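Local atomic coordinates of lysyl-trna-dependent l-ysyl-phosphatidylgycerol synthase (Bacillus licheniformis, PDB entry 4V36), a protein that transfers lysine from lysyl-tRNA to the membrane lipid phosphatidylglycerol, a modification linked to bacterial resistance. Residues Glu117-Leu123 with Thr254-Met260; Thr149-Glu153 with Tyr243-Trp247; Leu165-Ser169 with Phe185-Asp189; Ser222-Met226 with Leu240-Leu244. One frame throughout, in Å; residues are numbered along the deposited sequence.

Contact 1. Residues Glu117-Leu123 with Thr254-Met260; sequences EEAIVDL and TAFNMGM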
loop_
_atom_site.group_PDB
_atom_site.type_symbol
_atom_site.label_atom_id
_atom_site.label_comp_id
_atom_site.label_asym_id
_atom_site.label_seq_id
_atom_site.Cartn_x
_atom_site.Cartn_y
_atom_site.Cartn_z
ATOM N N GLU A 117 -0.316 4.502 -10.857
ATOM C CA GLU A 117 -0.199 3.109 -11.267
ATOM C C GLU A 117 0.754 2.344 -10.358
ATOM O O GLU A 117 1.785 2.870 -9.940
ATOM C CB GLU A 117 0.272 3.016 -12.721
ATOM C CG GLU A 117 -0.766 3.466 -13.740
ATOM C CD GLU A 117 -0.210 3.553 -15.149
ATOM O OE1 GLU A 117 0.839 4.204 -15.340
ATOM O OE2 GLU A 117 -0.827 2.974 -16.068
ATOM N N GLU A 118 0.394 1.102 -10.049
ATOM C CA GLU A 118 1.250 0.232 -9.253
ATOM C C GLU A 118 2.260 -0.485 -10.139
ATOM O O GLU A 118 1.902 -1.045 -11.175
ATOM C CB GLU A 118 0.416 -0.790 -8.478
ATOM C CG GLU A 118 -0.377 -0.208 -7.321
ATOM C CD GLU A 118 -1.141 -1.268 -6.552
ATOM O OE1 GLU A 118 -1.341 -2.373 -7.099
ATOM O OE2 GLU A 118 -1.540 -0.997 -5.401
ATOM N N ALA A 119 3.521 -0.465 -9.726
ATOM C CA ALA A 119 4.577 -1.140 -10.468
ATOM C C ALA A 119 4.616 -2.622 -10.118
ATOM O O ALA A 119 4.977 -2.997 -9.002
ATOM C CB ALA A 119 5.923 -0.491 -10.188
ATOM N N ILE A 120 4.242 -3.463 -11.078
ATOM C CA ILE A 120 4.242 -4.906 -10.876
ATOM C C ILE A 120 5.396 -5.553 -11.632
ATOM O O ILE A 120 5.394 -5.603 -12.860
ATOM C CB ILE A 120 2.919 -5.542 -11.335
ATOM C CG1 ILE A 120 1.730 -4.767 -10.764
ATOM C CG2 ILE A 120 2.864 -7.008 -10.928
ATOM C CD1 ILE A 120 1.720 -4.687 -9.254
ATOM N N VAL A 121 6.379 -6.050 -10.888
ATOM C CA VAL A 121 7.578 -6.625 -11.485
ATOM C C VAL A 121 7.477 -8.140 -11.630
ATOM O O VAL A 121 7.209 -8.849 -10.661
ATOM C CB VAL A 121 8.831 -6.285 -10.655
ATOM C CG1 VAL A 121 10.054 -6.994 -11.215
ATOM C CG2 VAL A 121 9.049 -4.783 -10.623
ATOM N N ASP A 122 7.694 -8.626 -12.849
ATOM C CA ASP A 122 7.733 -10.059 -13.117
ATOM C C ASP A 122 9.017 -10.655 -12.548
ATOM O O ASP A 122 10.110 -10.370 -13.035
ATOM C CB ASP A 122 7.632 -10.323 -14.622
ATOM C CG ASP A 122 7.313 -11.774 -14.950
ATOM O OD1 ASP A 122 7.645 -12.671 -14.145
ATOM O OD2 ASP A 122 6.725 -12.019 -16.025
ATOM N N LEU A 123 8.879 -11.487 -11.520
ATOM C CA LEU A 123 10.034 -12.052 -10.829
ATOM C C LEU A 123 10.747 -13.125 -11.649
ATOM O O LEU A 123 11.935 -13.381 -11.449
ATOM C CB LEU A 123 9.611 -12.631 -9.477
ATOM C CG LEU A 123 9.121 -11.616 -8.441
ATOM C CD1 LEU A 123 8.762 -12.310 -7.137
ATOM C CD2 LEU A 123 10.171 -10.542 -8.210
ATOM N N THR A 254 5.568 -15.162 -8.296
ATOM C CA THR A 254 5.615 -14.795 -9.707
ATOM C C THR A 254 5.799 -13.293 -9.910
ATOM O O THR A 254 6.531 -12.864 -10.802
ATOM C CB THR A 254 4.332 -15.246 -10.440
ATOM O OG1 THR A 254 4.123 -16.647 -10.226
ATOM C CG2 THR A 254 4.443 -14.979 -11.934
ATOM N N ALA A 255 5.137 -12.495 -9.077
ATOM C CA ALA A 255 5.161 -11.046 -9.245
ATOM C C ALA A 255 5.412 -10.310 -7.931
ATOM O O ALA A 255 5.213 -10.860 -6.848
ATOM C CB ALA A 255 3.856 -10.570 -9.868
ATOM N N PHE A 256 5.853 -9.061 -8.042
ATOM C CA PHE A 256 6.058 -8.212 -6.875
ATOM C C PHE A 256 5.428 -6.841 -7.095
ATOM O O PHE A 256 5.611 -6.223 -8.142
ATOM C CB PHE A 256 7.549 -8.061 -6.564
ATOM C CG PHE A 256 7.830 -7.463 -5.213
ATOM C CD1 PHE A 256 7.825 -6.088 -5.029
ATOM C CD2 PHE A 256 8.100 -8.276 -4.126
ATOM C CE1 PHE A 256 8.082 -5.538 -3.787
ATOM C CE2 PHE A 256 8.358 -7.732 -2.880
ATOM C CZ PHE A 256 8.348 -6.361 -2.711
ATOM N N ASN A 257 4.683 -6.373 -6.099
ATOM C CA ASN A 257 4.064 -5.055 -6.162
ATOM C C ASN A 257 4.956 -4.018 -5.490
ATOM O O ASN A 257 5.125 -4.031 -4.274
ATOM C CB ASN A 257 2.682 -5.085 -5.503
ATOM C CG ASN A 257 1.842 -3.864 -5.835
ATOM O OD1 ASN A 257 2.365 -2.794 -6.147
ATOM N ND2 ASN A 257 0.525 -4.019 -5.763
ATOM N N MET A 258 5.530 -3.122 -6.286
ATOM C CA MET A 258 6.426 -2.101 -5.756
ATOM C C MET A 258 5.669 -0.881 -5.241
ATOM O O MET A 258 6.273 0.125 -4.874
ATOM C CB MET A 258 7.435 -1.667 -6.820
ATOM C CG MET A 258 8.394 -2.758 -7.252
ATOM S SD MET A 258 9.727 -2.108 -8.275
ATOM C CE MET A 258 10.510 -0.978 -7.128
ATOM N N GLY A 259 4.344 -0.971 -5.219
ATOM C CA GLY A 259 3.525 0.132 -4.756
ATOM C C GLY A 259 3.157 1.079 -5.881
ATOM O O GLY A 259 3.615 0.923 -7.013
ATOM N N MET A 260 2.333 2.072 -5.565
ATOM C CA MET A 260 1.836 2.993 -6.579
ATOM C C MET A 260 2.877 4.042 -6.961
ATOM O O MET A 260 3.671 4.485 -6.130
ATOM C CB MET A 260 0.555 3.678 -6.091
ATOM C CG MET A 260 -0.247 4.348 -7.199
ATOM S SD MET A 260 -1.857 4.940 -6.647
ATOM C CE MET A 260 -1.368 6.236 -5.516
#
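Residues 117-122 and 255-260 are neighbouring antiparallel strands in the middle of the large mixed sheet. Their axes come within 4.5 Å. Four backbone hydrogen bonds join them. Val121 and Phe256 form a hydrogen-bonded pair, with Val121 N to Phe256 O at 2.9 Å and Phe256 N to Val121 O at 3.0 Å. Met258 N donates to Ala119 O (2.8 Å) and Ala119 N to Gly259 O (3.0 Å). A fifth bond, Leu123 N to Thr254 O (2.8 Å), follows just beyond the strands. The register shifts by one residue between Ile120-Asn257 and Glu118-Met260, a beta bulge at Met258-Gly259.

Asn257 bonds beside the bulge with both ends of its amide. Asn257 OD1 accepts from Gly259 N (2.8 Å), an Asx turn. Asn257 ND2 donates to Glu118 OE1 (2.8 Å).

Apolar contacts lie on both faces. Ile120 CG2 meets Ala255 CB at 3.8 Å on the face that carries Asn257. On the other face Val121 CG2 touches Met258 SD (3.6 Å) and Leu123 CD2 touches Phe256 CB (4.0 Å). Helix 236-251 packs there through Phe241, Leu244 and Phe245. The polar Glu118-Asn257 pair thus sits among apolar side chains on one face, while the other is apolar and meets the helix.

Contact 2. Residues Thr149-Glu153 with Tyr243-Trp247; sequences TFHVE and YLFQW
Residues 149-153 form an extended strand, with phi from -136° to -100° and psi from 118° to 149°. Residues 243-247 are a turn of alpha-helix, with Trp247 N hydrogen-bonded to Tyr243 O at 3.0 Å. The helix lies over the strand. The axes approach to 9.7 Å and cross at -57°. Phe150 lies nearest Tyr243 (CA to CA 6.7 Å), and Val152 nearest Trp247 (8.7 Å).

Thr149 points away from the helix, and Thr149 OG1 donates a hydrogen bond to His151 NE2 at 3.1 Å. Phe150 points toward the helix, with chi1 t and chi2 78°. Tyr243, chi1 m, places CB over one face of the Phe150 ring, 3.8 Å from its centroid. In return Phe150 CB lies off-centre, 4.2 Å from the Tyr243 ring centroid. The two ring planes are 7° from parallel but slid apart, with centroids 5.7 Å apart, so they barely overlap. Phe150 CZ meets CD2 of Leu244 (m, t) at 3.6 Å, and Phe150 CE2 meets Trp247 CB at 3.9 Å. His151 points away again. Val152, chi1 t, points toward the helix. Val152 CG2 sits over the five-membered ring of Trp247 (chi1 t, chi2 87°), 3.6 Å from its centroid.

A helix thus lies across one sheet face at an edge strand, consistent with the acetyltransferase-like (GNAT-type) alpha/beta fold of the family.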
loop_
_atom_site.group_PDB
_atom_site.type_symbol
_atom_site.label_atom_id
_atom_site.label_comp_id
_atom_site.label_asym_id
_atom_site.label_seq_id
_atom_site.Cartn_x
_atom_site.Cartn_y
_atom_site.Cartn_z
ATOM N N THR A 149 24.170 -8.912 4.395
ATOM C CA THR A 149 23.381 -10.133 4.272
ATOM C C THR A 149 21.890 -9.856 4.430
ATOM O O THR A 149 21.484 -9.018 5.234
ATOM C CB THR A 149 23.816 -11.188 5.305
ATOM O OG1 THR A 149 23.811 -10.607 6.615
ATOM C CG2 THR A 149 25.216 -11.696 4.990
ATOM N N PHE A 150 21.084 -10.572 3.653
ATOM C CA PHE A 150 19.639 -10.375 3.634
ATOM C C PHE A 150 18.923 -11.553 4.289
ATOM O O PHE A 150 19.153 -12.706 3.925
ATOM C CB PHE A 150 19.159 -10.183 2.195
ATOM C CG PHE A 150 17.687 -9.930 2.069
ATOM C CD1 PHE A 150 17.160 -8.678 2.335
ATOM C CD2 PHE A 150 16.832 -10.941 1.665
ATOM C CE1 PHE A 150 15.805 -8.443 2.212
ATOM C CE2 PHE A 150 15.478 -10.710 1.541
ATOM C CZ PHE A 150 14.965 -9.459 1.813
ATOM N N HIS A 151 18.056 -11.262 5.256
ATOM C CA HIS A 151 17.363 -12.309 6.000
ATOM C C HIS A 151 15.881 -11.997 6.182
ATOM O O HIS A 151 15.501 -10.849 6.404
ATOM C CB HIS A 151 18.014 -12.511 7.371
ATOM C CG HIS A 151 19.479 -12.808 7.310
ATOM N ND1 HIS A 151 19.974 -14.073 7.075
ATOM C CD2 HIS A 151 20.559 -12.004 7.458
ATOM C CE1 HIS A 151 21.293 -14.035 7.079
ATOM N NE2 HIS A 151 21.674 -12.791 7.310
ATOM N N VAL A 152 15.049 -13.030 6.091
ATOM C CA VAL A 152 13.619 -12.883 6.335
ATOM C C VAL A 152 13.226 -13.589 7.629
ATOM O O VAL A 152 13.384 -14.803 7.759
ATOM C CB VAL A 152 12.782 -13.441 5.168
ATOM C CG1 VAL A 152 11.303 -13.451 5.532
ATOM C CG2 VAL A 152 13.021 -12.627 3.907
ATOM N N GLU A 153 12.716 -12.819 8.586
ATOM C CA GLU A 153 12.356 -13.362 9.892
ATOM C C GLU A 153 10.856 -13.618 10.002
ATOM O O GLU A 153 10.049 -12.916 9.394
ATOM C CB GLU A 153 12.810 -12.414 11.005
ATOM C CG GLU A 153 14.273 -12.008 10.917
ATOM C CD GLU A 153 15.220 -13.175 11.126
ATOM O OE1 GLU A 153 14.840 -14.138 11.825
ATOM O OE2 GLU A 153 16.347 -13.127 10.590
ATOM N N TYR A 243 17.460 -7.760 -3.506
ATOM C CA TYR A 243 17.446 -8.863 -2.550
ATOM C C TYR A 243 16.038 -9.429 -2.384
ATOM O O TYR A 243 15.859 -10.642 -2.266
ATOM C CB TYR A 243 17.991 -8.417 -1.193
ATOM C CG TYR A 243 19.496 -8.270 -1.143
ATOM C CD1 TYR A 243 20.326 -9.361 -1.361
ATOM C CD2 TYR A 243 20.085 -7.046 -0.858
ATOM C CE1 TYR A 243 21.701 -9.235 -1.311
ATOM C CE2 TYR A 243 21.460 -6.908 -0.806
ATOM C CZ TYR A 243 22.262 -8.007 -1.032
ATOM O OH TYR A 243 23.631 -7.874 -0.979
ATOM N N LEU A 244 15.044 -8.546 -2.372
ATOM C CA LEU A 244 13.648 -8.959 -2.250
ATOM C C LEU A 244 13.204 -9.798 -3.442
ATOM O O LEU A 244 12.554 -10.829 -3.275
ATOM C CB LEU A 244 12.735 -7.742 -2.108
ATOM C CG LEU A 244 12.564 -7.164 -0.703
ATOM C CD1 LEU A 244 11.715 -5.904 -0.742
ATOM C CD2 LEU A 244 11.946 -8.199 0.221
ATOM N N PHE A 245 13.555 -9.347 -4.643
ATOM C CA PHE A 245 13.170 -10.051 -5.864
ATOM C C PHE A 245 13.863 -11.408 -5.955
ATOM O O PHE A 245 13.297 -12.369 -6.475
ATOM C CB PHE A 245 13.493 -9.211 -7.101
ATOM C CG PHE A 245 12.692 -7.941 -7.203
ATOM C CD1 PHE A 245 11.592 -7.725 -6.387
ATOM C CD2 PHE A 245 13.038 -6.961 -8.120
ATOM C CE1 PHE A 245 10.860 -6.557 -6.481
ATOM C CE2 PHE A 245 12.309 -5.793 -8.218
ATOM C CZ PHE A 245 11.216 -5.591 -7.399
ATOM N N GLN A 246 15.091 -11.478 -5.449
ATOM C CA GLN A 246 15.830 -12.734 -5.409
ATOM C C GLN A 246 15.155 -13.726 -4.470
ATOM O O GLN A 246 14.990 -14.900 -4.802
ATOM C CB GLN A 246 17.275 -12.498 -4.969
ATOM C CG GLN A 246 18.075 -13.777 -4.776
ATOM C CD GLN A 246 19.478 -13.517 -4.267
ATOM O OE1 GLN A 246 19.842 -12.381 -3.966
ATOM N NE2 GLN A 246 20.277 -14.573 -4.168
ATOM N N TRP A 247 14.765 -13.239 -3.298
ATOM C CA TRP A 247 14.097 -14.068 -2.302
ATOM C C TRP A 247 12.716 -14.506 -2.778
ATOM O O TRP A 247 12.323 -15.657 -2.590
ATOM C CB TRP A 247 13.985 -13.313 -0.976
ATOM C CG TRP A 247 13.263 -14.074 0.093
ATOM C CD1 TRP A 247 13.805 -14.967 0.972
ATOM C CD2 TRP A 247 11.867 -14.003 0.401
ATOM N NE1 TRP A 247 12.830 -15.458 1.806
ATOM C CE2 TRP A 247 11.632 -14.882 1.477
ATOM C CE3 TRP A 247 10.792 -13.282 -0.129
ATOM C CZ2 TRP A 247 10.367 -15.060 2.031
ATOM C CZ3 TRP A 247 9.538 -13.460 0.423
ATOM C CH2 TRP A 247 9.335 -14.342 1.491
#

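Contact 3. Residues Leu165-Ser169 with Phe185-Asp189; sequences LRQVS and FFQED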
loop_
_atom_site.group_PDB
_atom_site.type_symbol
_atom_site.label_atom_id
_atom_site.label_comp_id
_atom_site.label_asym_id
_atom_site.label_seq_id
_atom_site.Cartn_x
_atom_site.Cartn_y
_atom_site.Cartn_z
ATOM N N LEU A 165 14.564 -2.620 15.324
ATOM C CA LEU A 165 13.809 -2.122 14.181
ATOM C C LEU A 165 13.342 -0.693 14.425
ATOM O O LEU A 165 13.298 0.120 13.502
ATOM C CB LEU A 165 12.607 -3.020 13.887
ATOM C CG LEU A 165 12.893 -4.479 13.526
ATOM C CD1 LEU A 165 11.608 -5.183 13.133
ATOM C CD2 LEU A 165 13.920 -4.576 12.414
ATOM N N ARG A 166 12.994 -0.393 15.673
ATOM C CA ARG A 166 12.517 0.939 16.033
ATOM C C ARG A 166 13.624 1.977 15.885
ATOM O O ARG A 166 13.386 3.088 15.410
ATOM C CB ARG A 166 11.970 0.954 17.463
ATOM C CG ARG A 166 11.463 2.318 17.906
ATOM C CD ARG A 166 10.871 2.275 19.306
ATOM N NE ARG A 166 9.685 1.427 19.380
ATOM C CZ ARG A 166 8.464 1.816 19.026
ATOM N NH1 ARG A 166 8.263 3.043 18.562
ATOM N NH2 ARG A 166 7.443 0.977 19.130
ATOM N N GLN A 167 14.834 1.607 16.296
ATOM C CA GLN A 167 15.994 2.483 16.166
ATOM C C GLN A 167 16.245 2.834 14.704
ATOM O O GLN A 167 16.546 3.980 14.372
ATOM C CB GLN A 167 17.235 1.829 16.775
ATOM C CG GLN A 167 17.160 1.650 18.283
ATOM C CD GLN A 167 18.322 0.850 18.838
ATOM O OE1 GLN A 167 19.192 0.398 18.093
ATOM N NE2 GLN A 167 18.342 0.669 20.153
ATOM N N VAL A 168 16.114 1.838 13.834
ATOM C CA VAL A 168 16.235 2.049 12.397
ATOM C C VAL A 168 15.086 2.915 11.883
ATOM O O VAL A 168 15.292 3.832 11.085
ATOM C CB VAL A 168 16.255 0.711 11.632
ATOM C CG1 VAL A 168 16.178 0.947 10.131
ATOM C CG2 VAL A 168 17.500 -0.088 11.993
ATOM N N SER A 169 13.879 2.623 12.355
ATOM C CA SER A 169 12.690 3.359 11.941
ATOM C C SER A 169 12.741 4.821 12.379
ATOM O O SER A 169 12.514 5.721 11.571
ATOM C CB SER A 169 11.430 2.693 12.499
ATOM O OG SER A 169 10.272 3.448 12.186
ATOM N N PHE A 185 2.471 2.085 9.354
ATOM C CA PHE A 185 3.346 2.751 10.307
ATOM C C PHE A 185 3.888 1.735 11.304
ATOM O O PHE A 185 3.474 0.576 11.308
ATOM C CB PHE A 185 2.612 3.888 11.027
ATOM C CG PHE A 185 1.271 3.500 11.587
ATOM C CD1 PHE A 185 1.166 2.930 12.845
ATOM C CD2 PHE A 185 0.111 3.723 10.859
ATOM C CE1 PHE A 185 -0.069 2.579 13.363
ATOM C CE2 PHE A 185 -1.124 3.375 11.371
ATOM C CZ PHE A 185 -1.215 2.802 12.624
ATOM N N PHE A 186 4.814 2.175 12.148
ATOM C CA PHE A 186 5.455 1.282 13.102
ATOM C C PHE A 186 4.546 0.985 14.291
ATOM O O PHE A 186 4.566 1.702 15.291
ATOM C CB PHE A 186 6.779 1.881 13.586
ATOM C CG PHE A 186 7.716 0.873 14.190
ATOM C CD1 PHE A 186 7.560 0.459 15.503
ATOM C CD2 PHE A 186 8.755 0.341 13.444
ATOM C CE1 PHE A 186 8.421 -0.470 16.060
ATOM C CE2 PHE A 186 9.621 -0.586 13.996
ATOM C CZ PHE A 186 9.454 -0.991 15.306
ATOM N N GLN A 187 3.743 -0.068 14.169
ATOM C CA GLN A 187 2.952 -0.563 15.289
ATOM C C GLN A 187 3.302 -2.021 15.557
ATOM O O GLN A 187 3.317 -2.844 14.643
ATOM C CB GLN A 187 1.454 -0.424 15.020
ATOM C CG GLN A 187 0.594 -0.889 16.186
ATOM C CD GLN A 187 -0.841 -1.154 15.788
ATOM O OE1 GLN A 187 -1.183 -2.254 15.356
ATOM N NE2 GLN A 187 -1.693 -0.145 15.934
ATOM N N GLU A 188 3.576 -2.331 16.818
ATOM C CA GLU A 188 4.041 -3.654 17.212
ATOM C C GLU A 188 3.033 -4.757 16.888
ATOM O O GLU A 188 3.413 -5.810 16.381
ATOM C CB GLU A 188 4.376 -3.653 18.702
ATOM C CG GLU A 188 5.449 -2.636 19.061
ATOM C CD GLU A 188 5.550 -2.384 20.549
ATOM O OE1 GLU A 188 4.766 -2.987 21.313
ATOM O OE2 GLU A 188 6.415 -1.580 20.955
ATOM N N ASP A 189 1.755 -4.513 17.174
ATOM C CA ASP A 189 0.695 -5.455 16.820
ATOM C C ASP A 189 0.698 -5.744 15.323
ATOM O O ASP A 189 0.630 -6.898 14.900
ATOM C CB ASP A 189 -0.675 -4.914 17.238
ATOM C CG ASP A 189 -1.011 -5.219 18.682
ATOM O OD1 ASP A 189 -0.667 -6.325 19.152
ATOM O OD2 ASP A 189 -1.624 -4.356 19.346
HETATM O O HOH W 1 5.617 3.549 16.655
#
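Arg166 and Glu188 form a salt bridge, with Arg166 NH2 to Glu188 OE2 at 3.3 Å. The hydrogen bond within it is weak. Glu188 OE2 also pairs with Arg159, so two arginines share the carboxylate. A water joins the segments as well. It donates to Phe186 O at 2.5 Å and accepts weakly from Arg166 NH1 at 3.3 Å. Phe186 is the centre of an inverse gamma turn, just before Gln187 at the N-cap position of the next helix.

The Phe186 CA-to-CB bond points toward helix 159-173, and the ring packs on it. Phe186 CE1 lies 3.5 Å from Arg166 NH2, over one face of the guanidinium. Phe186 CE2 is 3.9 Å from Leu165 CB, and Phe186 CD2 is 3.7 Å from Ser169 OG. Phe209 of strand 206-213 touches Phe186, Leu165 and Ser169. Ser169 OG is hydrogen-bonded to Arg227, a residue of the lysine amide pocket.

The chemistry is mixed: a weak, partly exposed charge pair lies beside the Phe186 ring, which packs on Leu165, Arg166 and Ser169.

Contact 4. Residues Ser222-Met226 with Leu240-Leu244; sequences SIDLM and LFIYL. With LYN (2,6-diamino-hexanoic acid amide), chain C.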
loop_
_atom_site.group_PDB
_atom_site.type_symbol
_atom_site.label_atom_id
_atom_site.label_comp_id
_atom_site.label_asym_id
_atom_site.label_seq_id
_atom_site.Cartn_x
_atom_site.Cartn_y
_atom_site.Cartn_z
ATOM N N SER A 222 4.367 -8.196 -1.795
ATOM C CA SER A 222 4.833 -6.821 -1.727
ATOM C C SER A 222 5.270 -6.491 -0.312
ATOM O O SER A 222 5.167 -7.318 0.592
ATOM C CB SER A 222 3.745 -5.846 -2.172
ATOM O OG SER A 222 3.076 -5.286 -1.056
ATOM N N ILE A 223 5.759 -5.272 -0.131
ATOM C CA ILE A 223 6.115 -4.788 1.189
ATOM C C ILE A 223 5.299 -3.547 1.511
ATOM O O ILE A 223 4.646 -2.976 0.638
ATOM C CB ILE A 223 7.612 -4.465 1.293
ATOM C CG1 ILE A 223 7.987 -3.389 0.277
ATOM C CG2 ILE A 223 8.442 -5.717 1.073
ATOM C CD1 ILE A 223 9.440 -2.996 0.324
ATOM N N ASP A 224 5.335 -3.140 2.772
ATOM C CA ASP A 224 4.624 -1.950 3.207
ATOM C C ASP A 224 5.630 -0.904 3.666
ATOM O O ASP A 224 5.752 0.163 3.066
ATOM C CB ASP A 224 3.641 -2.297 4.324
ATOM C CG ASP A 224 2.815 -1.110 4.766
ATOM O OD1 ASP A 224 2.715 -0.126 4.002
ATOM O OD2 ASP A 224 2.255 -1.170 5.879
ATOM N N LEU A 225 6.360 -1.228 4.726
ATOM C CA LEU A 225 7.406 -0.355 5.232
ATOM C C LEU A 225 8.757 -0.731 4.636
ATOM O O LEU A 225 9.071 -1.910 4.486
ATOM C CB LEU A 225 7.478 -0.420 6.763
ATOM C CG LEU A 225 6.481 0.390 7.597
ATOM C CD1 LEU A 225 5.053 -0.116 7.437
ATOM C CD2 LEU A 225 6.894 0.373 9.059
ATOM N N MET A 226 9.541 0.281 4.282
ATOM C CA MET A 226 10.939 0.087 3.909
ATOM C C MET A 226 11.762 1.211 4.521
ATOM O O MET A 226 11.733 2.346 4.045
ATOM C CB MET A 226 11.126 0.054 2.391
ATOM C CG MET A 226 12.591 0.077 1.970
ATOM S SD MET A 226 12.867 0.104 0.188
ATOM C CE MET A 226 12.685 -1.630 -0.218
ATOM N N LEU A 240 17.776 -3.344 -1.723
ATOM C CA LEU A 240 16.741 -4.080 -1.008
ATOM C C LEU A 240 15.753 -4.747 -1.959
ATOM O O LEU A 240 15.367 -5.895 -1.749
ATOM C CB LEU A 240 15.994 -3.157 -0.044
ATOM C CG LEU A 240 16.796 -2.634 1.150
ATOM C CD1 LEU A 240 15.920 -1.789 2.056
ATOM C CD2 LEU A 240 17.427 -3.782 1.925
ATOM N N PHE A 241 15.348 -4.030 -3.003
ATOM C CA PHE A 241 14.424 -4.589 -3.985
ATOM C C PHE A 241 15.072 -5.734 -4.756
ATOM O O PHE A 241 14.402 -6.698 -5.123
ATOM C CB PHE A 241 13.936 -3.510 -4.954
ATOM C CG PHE A 241 12.818 -2.668 -4.411
ATOM C CD1 PHE A 241 11.600 -3.242 -4.085
ATOM C CD2 PHE A 241 12.978 -1.305 -4.236
ATOM C CE1 PHE A 241 10.567 -2.472 -3.586
ATOM C CE2 PHE A 241 11.948 -0.530 -3.737
ATOM C CZ PHE A 241 10.741 -1.113 -3.411
ATOM N N ILE A 242 16.375 -5.627 -4.995
ATOM C CA ILE A 242 17.116 -6.693 -5.660
ATOM C C ILE A 242 17.144 -7.944 -4.784
ATOM O O ILE A 242 16.877 -9.049 -5.257
ATOM C CB ILE A 242 18.557 -6.261 -5.996
ATOM C CG1 ILE A 242 18.548 -5.169 -7.068
ATOM C CG2 ILE A 242 19.375 -7.446 -6.479
ATOM C CD1 ILE A 242 19.915 -4.580 -7.347
ATOM N N TYR A 243 17.460 -7.760 -3.506
ATOM C CA TYR A 243 17.446 -8.863 -2.550
ATOM C C TYR A 243 16.038 -9.429 -2.384
ATOM O O TYR A 243 15.859 -10.642 -2.266
ATOM C CB TYR A 243 17.991 -8.417 -1.193
ATOM C CG TYR A 243 19.496 -8.270 -1.143
ATOM C CD1 TYR A 243 20.326 -9.361 -1.361
ATOM C CD2 TYR A 243 20.085 -7.046 -0.858
ATOM C CE1 TYR A 243 21.701 -9.235 -1.311
ATOM C CE2 TYR A 243 21.460 -6.908 -0.806
ATOM C CZ TYR A 243 22.262 -8.007 -1.032
ATOM O OH TYR A 243 23.631 -7.874 -0.979
ATOM N N LEU A 244 15.044 -8.546 -2.372
ATOM C CA LEU A 244 13.648 -8.959 -2.250
ATOM C C LEU A 244 13.204 -9.798 -3.442
ATOM O O LEU A 244 12.554 -10.829 -3.275
ATOM C CB LEU A 244 12.735 -7.742 -2.108
ATOM C CG LEU A 244 12.564 -7.164 -0.703
ATOM C CD1 LEU A 244 11.715 -5.904 -0.742
ATOM C CD2 LEU A 244 11.946 -8.199 0.221
HETATM N N LYN C . 7.866 3.188 4.988
HETATM C CA LYN C . 6.630 3.785 5.460
HETATM C CB LYN C . 6.751 5.306 5.425
HETATM C CG LYN C . 5.459 5.999 5.840
HETATM C CD LYN C . 5.742 7.347 6.494
HETATM C CE LYN C . 6.447 8.301 5.537
HETATM N NZ LYN C . 6.734 9.585 6.232
HETATM C C LYN C . 5.483 3.338 4.600
HETATM O O LYN C . 5.625 3.295 3.387
HETATM N NT LYN C . 4.338 2.986 5.183
#
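Two bumps on residues 222-226, Ile223 and Met226, meet the helix face made by Leu240, Phe241 and Leu244. Met226 is extended, with chi1 and chi2 both t. The Met226 CE methyl drops into the hollow between Leu240 and Phe241, 3.6 Å from Leu240 CB and 3.8 Å from the Phe241 ring centroid, over the ring face. Met226 SD lies obliquely, 4.7 Å from the Phe241 centroid, a Met-aromatic contact. Ile223 wedges between Phe241 and Leu244, with Ile223 CG2 3.7 Å from Leu244 CD1 and Ile223 CD1 4.1 Å from Phe241 CE1.

Strand 220-228 and helix 236-251 are the first two elements of a beta-alpha-beta unit, completed by strand 255-261. Phe256 of that strand lies against both Ile223 and Leu244.

The chain turns a corner at Asp224, and here the backbone between the two bumps meets the bound lysine amide. Asp224 O lies 3.2 Å from LYN O, and Met226 N 3.4 Å from LYN N.

How the contacts relate
Counting from the N terminus, the first segment among these contacts is on strand 111-122. It pairs with strand 255-261, and contact 1 closes the longest loop, with the other three nested inside. Next comes strand 149-153, whose loop closes at helix 236-251 in contact 2. Contact 3 lies within that loop. It closes early, between helix 159-173 and residues 185-189, before contact 4 opens at strand 220-228 and closes a short loop at helix 236-251. Contacts 2 and 4 end on this helix and share Tyr243 and Leu244. The helix ties the edge strand to the sheet's middle, where Phe245 and Phe241 also pack against strand 255-261. Contact 3 touches contact 4 through Phe185 and Phe186 against Leu225 of the lysine amide pocket.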